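Local structure of ESAT-6/WXG100 secretion system protein (Streptococcus gallolyticus, 7JQE) at residues R127-L141 against F468-T480. The protein is a subunit of the bacterial type VIIb secretion system, with an extracellular region, and probably contributes to the export of protein toxins. Numbering follows the deposited sequence.
Sequences RSKVSNQYFNSDLAL and FKESGVTLYTELT. With EDO (1,2-ethanediol), chain S.
Chi1 of -161° at Tyr-476 and -170° at Arg-127 turns each CG away from its own amide nitrogen, and the phenol ring meets the Arg-127 methylenes in an antiparallel helix pair, helix 102-135 against helix 462-491; the axes of 127-135 and 468-480 come within 9.1 Å of each other. Arg-127 lays CG over the Tyr-476 ring as a CH-pi contact, then bends at chi3, bringing its guanidinium over the phenol oxygen. In the guanidinium plane, Arg-127 NH1 donates to Thr-480 OG1 (3.1 Å) and to the carbonyl O of Leu-141, tying the returning loop to both helices.

At the other end, two knobs-into-holes contacts centre on Gly-472. Tyr-134 packs among Phe-468, Gly-472, Ser-471 and Leu-475: one face of its ring receives Gly-472 CA, 3.8 Å from the ring centroid, and it forms an offset stack with Phe-468, centroids 4.7 Å apart. Phe-135 fills the neighbouring hole, its CZ against Val-473 CG2. Tyr-134 OH reaches Gln-133 of the second subunit, so this helix pair also lines the dimer interface. Between these two ends of the contact, Val-130 CG2 meets Leu-479 CD1 tip to tip. After Asn-136, which has positive phi, the chain returns to Tyr-476, whose OH accepts a nearly straight bond from Leu-141 N, 2.9 Å long.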
loop_
_atom_site.group_PDB
_atom_site.type_symbol
_atom_site.label_atom_id
_atom_site.label_comp_id
_atom_site.label_asym_id
_atom_site.label_seq_id
_atom_site.Cartn_x
_atom_site.Cartn_y
_atom_site.Cartn_z
ATOM N N ARG A 127 18.083 51.379 -4.779
ATOM C CA ARG A 127 16.704 51.243 -5.231
ATOM C C ARG A 127 16.600 50.201 -6.336
ATOM O O ARG A 127 15.598 49.483 -6.434
ATOM C CB ARG A 127 16.173 52.595 -5.705
ATOM C CG ARG A 127 14.681 52.631 -5.972
ATOM C CD ARG A 127 14.267 53.964 -6.599
ATOM N NE ARG A 127 14.882 54.162 -7.910
ATOM C CZ ARG A 127 14.297 54.798 -8.918
ATOM N NH1 ARG A 127 13.079 55.303 -8.770
ATOM N NH2 ARG A 127 14.929 54.921 -10.075
ATOM N N SER A 128 17.639 50.093 -7.168
ATOM C CA SER A 128 17.664 49.061 -8.198
ATOM C C SER A 128 17.728 47.667 -7.583
ATOM O O SER A 128 16.976 46.768 -7.977
ATOM C CB SER A 128 18.842 49.295 -9.142
ATOM O OG SER A 128 18.449 50.096 -10.238
ATOM N N LYS A 129 18.623 47.467 -6.611
ATOM C CA LYS A 129 18.721 46.164 -5.959
ATOM C C LYS A 129 17.417 45.791 -5.266
ATOM O O LYS A 129 17.035 44.614 -5.240
ATOM C CB LYS A 129 19.883 46.156 -4.966
ATOM C CG LYS A 129 21.240 46.346 -5.619
ATOM C CD LYS A 129 22.379 46.234 -4.617
ATOM C CE LYS A 129 23.703 46.636 -5.255
ATOM N NZ LYS A 129 24.866 46.450 -4.346
ATOM N N VAL A 130 16.719 46.776 -4.695
ATOM C CA VAL A 130 15.424 46.489 -4.085
ATOM C C VAL A 130 14.433 46.020 -5.143
ATOM O O VAL A 130 13.627 45.112 -4.901
ATOM C CB VAL A 130 14.901 47.720 -3.319
ATOM C CG1 VAL A 130 13.408 47.597 -3.063
ATOM C CG2 VAL A 130 15.652 47.884 -2.003
ATOM N N SER A 131 14.490 46.613 -6.339
ATOM C CA SER A 131 13.551 46.239 -7.394
ATOM C C SER A 131 13.814 44.824 -7.898
ATOM O O SER A 131 12.872 44.088 -8.220
ATOM C CB SER A 131 13.630 47.241 -8.543
ATOM O OG SER A 131 12.636 46.986 -9.522
ATOM N N ASN A 132 15.087 44.427 -7.980
ATOM C CA ASN A 132 15.411 43.078 -8.436
ATOM C C ASN A 132 14.968 42.029 -7.424
ATOM O O ASN A 132 14.493 40.956 -7.806
ATOM C CB ASN A 132 16.910 42.961 -8.709
ATOM C CG ASN A 132 17.305 43.535 -10.056
ATOM O OD1 ASN A 132 16.669 43.254 -11.073
ATOM N ND2 ASN A 132 18.359 44.346 -10.070
ATOM N N GLN A 133 15.109 42.320 -6.130
ATOM C CA GLN A 133 14.734 41.353 -5.103
ATOM C C GLN A 133 13.244 41.033 -5.157
ATOM O O GLN A 133 12.848 39.862 -5.131
ATOM C CB GLN A 133 15.113 41.885 -3.718
ATOM C CG GLN A 133 16.588 41.777 -3.364
ATOM C CD GLN A 133 16.972 40.387 -2.889
ATOM O OE1 GLN A 133 16.628 39.980 -1.778
ATOM N NE2 GLN A 133 17.684 39.649 -3.734
ATOM N N TYR A 134 12.403 42.066 -5.232
ATOM C CA TYR A 134 10.964 41.912 -5.050
ATOM C C TYR A 134 10.182 41.831 -6.351
ATOM O O TYR A 134 9.145 41.160 -6.393
ATOM C CB TYR A 134 10.405 43.069 -4.217
ATOM C CG TYR A 134 10.888 43.096 -2.784
ATOM C CD1 TYR A 134 12.084 43.716 -2.442
ATOM C CD2 TYR A 134 10.145 42.507 -1.770
ATOM C CE1 TYR A 134 12.528 43.745 -1.129
ATOM C CE2 TYR A 134 10.581 42.529 -0.455
ATOM C CZ TYR A 134 11.771 43.152 -0.139
ATOM O OH TYR A 134 12.203 43.177 1.169
ATOM N N PHE A 135 10.643 42.486 -7.410
ATOM C CA PHE A 135 9.898 42.544 -8.658
ATOM C C PHE A 135 10.506 41.701 -9.766
ATOM O O PHE A 135 9.856 41.510 -10.799
ATOM C CB PHE A 135 9.782 44.001 -9.138
ATOM C CG PHE A 135 9.131 44.920 -8.138
ATOM C CD1 PHE A 135 8.134 44.454 -7.295
ATOM C CD2 PHE A 135 9.524 46.248 -8.035
ATOM C CE1 PHE A 135 7.536 45.300 -6.373
ATOM C CE2 PHE A 135 8.931 47.095 -7.117
ATOM C CZ PHE A 135 7.937 46.621 -6.285
ATOM N N ASN A 136 11.729 41.207 -9.590
ATOM C CA ASN A 136 12.428 40.307 -10.503
ATOM C C ASN A 136 13.027 41.052 -11.691
ATOM O O ASN A 136 13.610 40.408 -12.569
ATOM C CB ASN A 136 11.526 39.175 -11.020
ATOM C CG ASN A 136 12.314 37.963 -11.466
ATOM O OD1 ASN A 136 13.403 37.695 -10.957
ATOM N ND2 ASN A 136 11.767 37.223 -12.424
ATOM N N SER A 137 12.901 42.374 -11.755
ATOM C CA SER A 137 13.578 43.181 -12.761
ATOM C C SER A 137 13.904 44.534 -12.138
ATOM O O SER A 137 13.706 44.747 -10.938
ATOM C CB SER A 137 12.721 43.317 -14.027
ATOM O OG SER A 137 11.570 44.103 -13.779
ATOM N N ASP A 138 14.409 45.453 -12.954
ATOM C CA ASP A 138 14.744 46.807 -12.515
ATOM C C ASP A 138 13.792 47.773 -13.211
ATOM O O ASP A 138 14.023 48.172 -14.356
ATOM C CB ASP A 138 16.201 47.137 -12.821
ATOM C CG ASP A 138 16.588 48.542 -12.384
ATOM O OD1 ASP A 138 15.748 49.233 -11.769
ATOM O OD2 ASP A 138 17.735 48.957 -12.659
ATOM N N LEU A 139 12.720 48.153 -12.512
ATOM C CA LEU A 139 11.725 49.033 -13.116
ATOM C C LEU A 139 12.295 50.412 -13.423
ATOM O O LEU A 139 11.878 51.045 -14.401
ATOM C CB LEU A 139 10.504 49.148 -12.203
ATOM C CG LEU A 139 9.678 47.867 -12.049
ATOM C CD1 LEU A 139 8.587 48.050 -11.008
ATOM C CD2 LEU A 139 9.078 47.465 -13.384
ATOM N N ALA A 140 13.244 50.885 -12.622
ATOM C CA ALA A 140 13.807 52.229 -12.766
ATOM C C ALA A 140 12.701 53.252 -13.016
ATOM O O ALA A 140 12.647 53.920 -14.048
ATOM C CB ALA A 140 14.854 52.278 -13.876
ATOM N N LEU A 141 11.801 53.350 -12.041
ATOM C CA LEU A 141 10.688 54.283 -12.143
ATOM C C LEU A 141 11.217 55.702 -12.301
ATOM O O LEU A 141 12.110 56.127 -11.563
ATOM C CB LEU A 141 9.799 54.175 -10.907
ATOM C CG LEU A 141 8.436 54.865 -10.976
ATOM C CD1 LEU A 141 7.556 54.186 -12.011
ATOM C CD2 LEU A 141 7.771 54.861 -9.609
ATOM N N PHE A 468 4.440 39.879 -0.243
ATOM C CA PHE A 468 5.774 40.161 -0.767
ATOM C C PHE A 468 5.740 41.352 -1.714
ATOM O O PHE A 468 6.599 42.239 -1.648
ATOM C CB PHE A 468 6.326 38.922 -1.474
ATOM C CG PHE A 468 7.811 38.954 -1.709
ATOM C CD1 PHE A 468 8.698 38.896 -0.646
ATOM C CD2 PHE A 468 8.321 38.998 -2.996
ATOM C CE1 PHE A 468 10.066 38.905 -0.862
ATOM C CE2 PHE A 468 9.685 39.006 -3.216
ATOM C CZ PHE A 468 10.559 38.961 -2.145
ATOM N N LYS A 469 4.746 41.385 -2.603
ATOM C CA LYS A 469 4.563 42.535 -3.478
ATOM C C LYS A 469 4.377 43.811 -2.665
ATOM O O LYS A 469 4.924 44.865 -3.013
ATOM C CB LYS A 469 3.363 42.292 -4.396
ATOM C CG LYS A 469 3.150 43.334 -5.479
ATOM C CD LYS A 469 1.808 43.146 -6.174
ATOM C CE LYS A 469 1.663 44.087 -7.361
ATOM N NZ LYS A 469 0.347 43.938 -8.039
ATOM N N GLU A 470 3.623 43.730 -1.566
ATOM C CA GLU A 470 3.361 44.914 -0.753
ATOM C C GLU A 470 4.625 45.408 -0.059
ATOM O O GLU A 470 4.820 46.617 0.097
ATOM C CB GLU A 470 2.263 44.613 0.269
ATOM C CG GLU A 470 0.900 45.176 -0.103
ATOM C CD GLU A 470 -0.218 44.639 0.774
ATOM O OE1 GLU A 470 -0.613 43.472 0.584
ATOM O OE2 GLU A 470 -0.701 45.380 1.655
ATOM N N SER A 471 5.494 44.492 0.370
ATOM C CA SER A 471 6.741 44.905 1.001
ATOM C C SER A 471 7.644 45.617 0.003
ATOM O O SER A 471 8.211 46.675 0.303
ATOM C CB SER A 471 7.454 43.694 1.605
ATOM O OG SER A 471 6.750 43.203 2.731
ATOM N N GLY A 472 7.784 45.050 -1.197
ATOM C CA GLY A 472 8.620 45.682 -2.206
ATOM C C GLY A 472 8.109 47.051 -2.618
ATOM O O GLY A 472 8.889 47.994 -2.778
ATOM N N VAL A 473 6.793 47.180 -2.796
ATOM C CA VAL A 473 6.218 48.452 -3.221
ATOM C C VAL A 473 6.448 49.524 -2.163
ATOM O O VAL A 473 6.777 50.672 -2.483
ATOM C CB VAL A 473 4.722 48.283 -3.542
ATOM C CG1 VAL A 473 4.065 49.637 -3.733
ATOM C CG2 VAL A 473 4.546 47.435 -4.786
ATOM N N THR A 474 6.277 49.171 -0.887
ATOM C CA THR A 474 6.529 50.134 0.180
ATOM C C THR A 474 7.986 50.577 0.181
ATOM O O THR A 474 8.284 51.777 0.238
ATOM C CB THR A 474 6.149 49.538 1.535
ATOM O OG1 THR A 474 4.774 49.143 1.515
ATOM C CG2 THR A 474 6.359 50.558 2.638
ATOM N N LEU A 475 8.913 49.618 0.121
ATOM C CA LEU A 475 10.329 49.971 0.084
ATOM C C LEU A 475 10.654 50.793 -1.156
ATOM O O LEU A 475 11.305 51.843 -1.068
ATOM C CB LEU A 475 11.190 48.710 0.142
ATOM C CG LEU A 475 11.222 47.993 1.495
ATOM C CD1 LEU A 475 11.973 46.662 1.414
ATOM C CD2 LEU A 475 11.836 48.903 2.554
ATOM N N TYR A 476 10.200 50.336 -2.327
ATOM C CA TYR A 476 10.493 51.064 -3.556
ATOM C C TYR A 476 9.880 52.462 -3.528
ATOM O O TYR A 476 10.518 53.438 -3.942
ATOM C CB TYR A 476 9.994 50.274 -4.769
ATOM C CG TYR A 476 10.637 50.700 -6.070
ATOM C CD1 TYR A 476 11.818 50.114 -6.508
ATOM C CD2 TYR A 476 10.073 51.700 -6.853
ATOM C CE1 TYR A 476 12.420 50.508 -7.692
ATOM C CE2 TYR A 476 10.667 52.103 -8.039
ATOM C CZ TYR A 476 11.840 51.505 -8.454
ATOM O OH TYR A 476 12.433 51.907 -9.631
ATOM N N THR A 477 8.645 52.580 -3.033
ATOM C CA THR A 477 7.995 53.886 -2.966
ATOM C C THR A 477 8.806 54.854 -2.113
ATOM O O THR A 477 9.083 55.986 -2.529
ATOM C CB THR A 477 6.575 53.743 -2.412
ATOM O OG1 THR A 477 5.800 52.907 -3.277
ATOM C CG2 THR A 477 5.907 55.101 -2.313
ATOM N N GLU A 478 9.203 54.418 -0.916
ATOM C CA GLU A 478 9.925 55.303 -0.009
ATOM C C GLU A 478 11.286 55.690 -0.574
ATOM O O GLU A 478 11.742 56.825 -0.387
ATOM C CB GLU A 478 10.067 54.640 1.362
ATOM C CG GLU A 478 8.741 54.472 2.084
ATOM C CD GLU A 478 8.877 53.780 3.426
ATOM O OE1 GLU A 478 9.996 53.342 3.762
ATOM O OE2 GLU A 478 7.859 53.670 4.143
ATOM N N LEU A 479 11.952 54.765 -1.269
ATOM C CA LEU A 479 13.234 55.095 -1.881
ATOM C C LEU A 479 13.059 56.065 -3.042
ATOM O O LEU A 479 13.882 56.969 -3.229
ATOM C CB LEU A 479 13.941 53.825 -2.341
ATOM C CG LEU A 479 14.418 52.897 -1.223
ATOM C CD1 LEU A 479 14.571 51.471 -1.741
ATOM C CD2 LEU A 479 15.723 53.404 -0.638
ATOM N N THR A 480 12.001 55.893 -3.838
ATOM C CA THR A 480 11.734 56.851 -4.906
ATOM C C THR A 480 11.414 58.226 -4.333
ATOM O O THR A 480 11.918 59.244 -4.820
ATOM C CB THR A 480 10.587 56.361 -5.790
ATOM O OG1 THR A 480 10.989 55.177 -6.485
ATOM C CG2 THR A 480 10.217 57.428 -6.810
HETATM C C1 EDO S . 5.336 40.496 4.523
HETATM O O1 EDO S . 6.573 40.330 3.818
HETATM C C2 EDO S . 5.431 39.858 5.906
HETATM O O2 EDO S . 6.473 40.489 6.661
HETATM O O HOH W 1 14.795 51.049 -9.612
#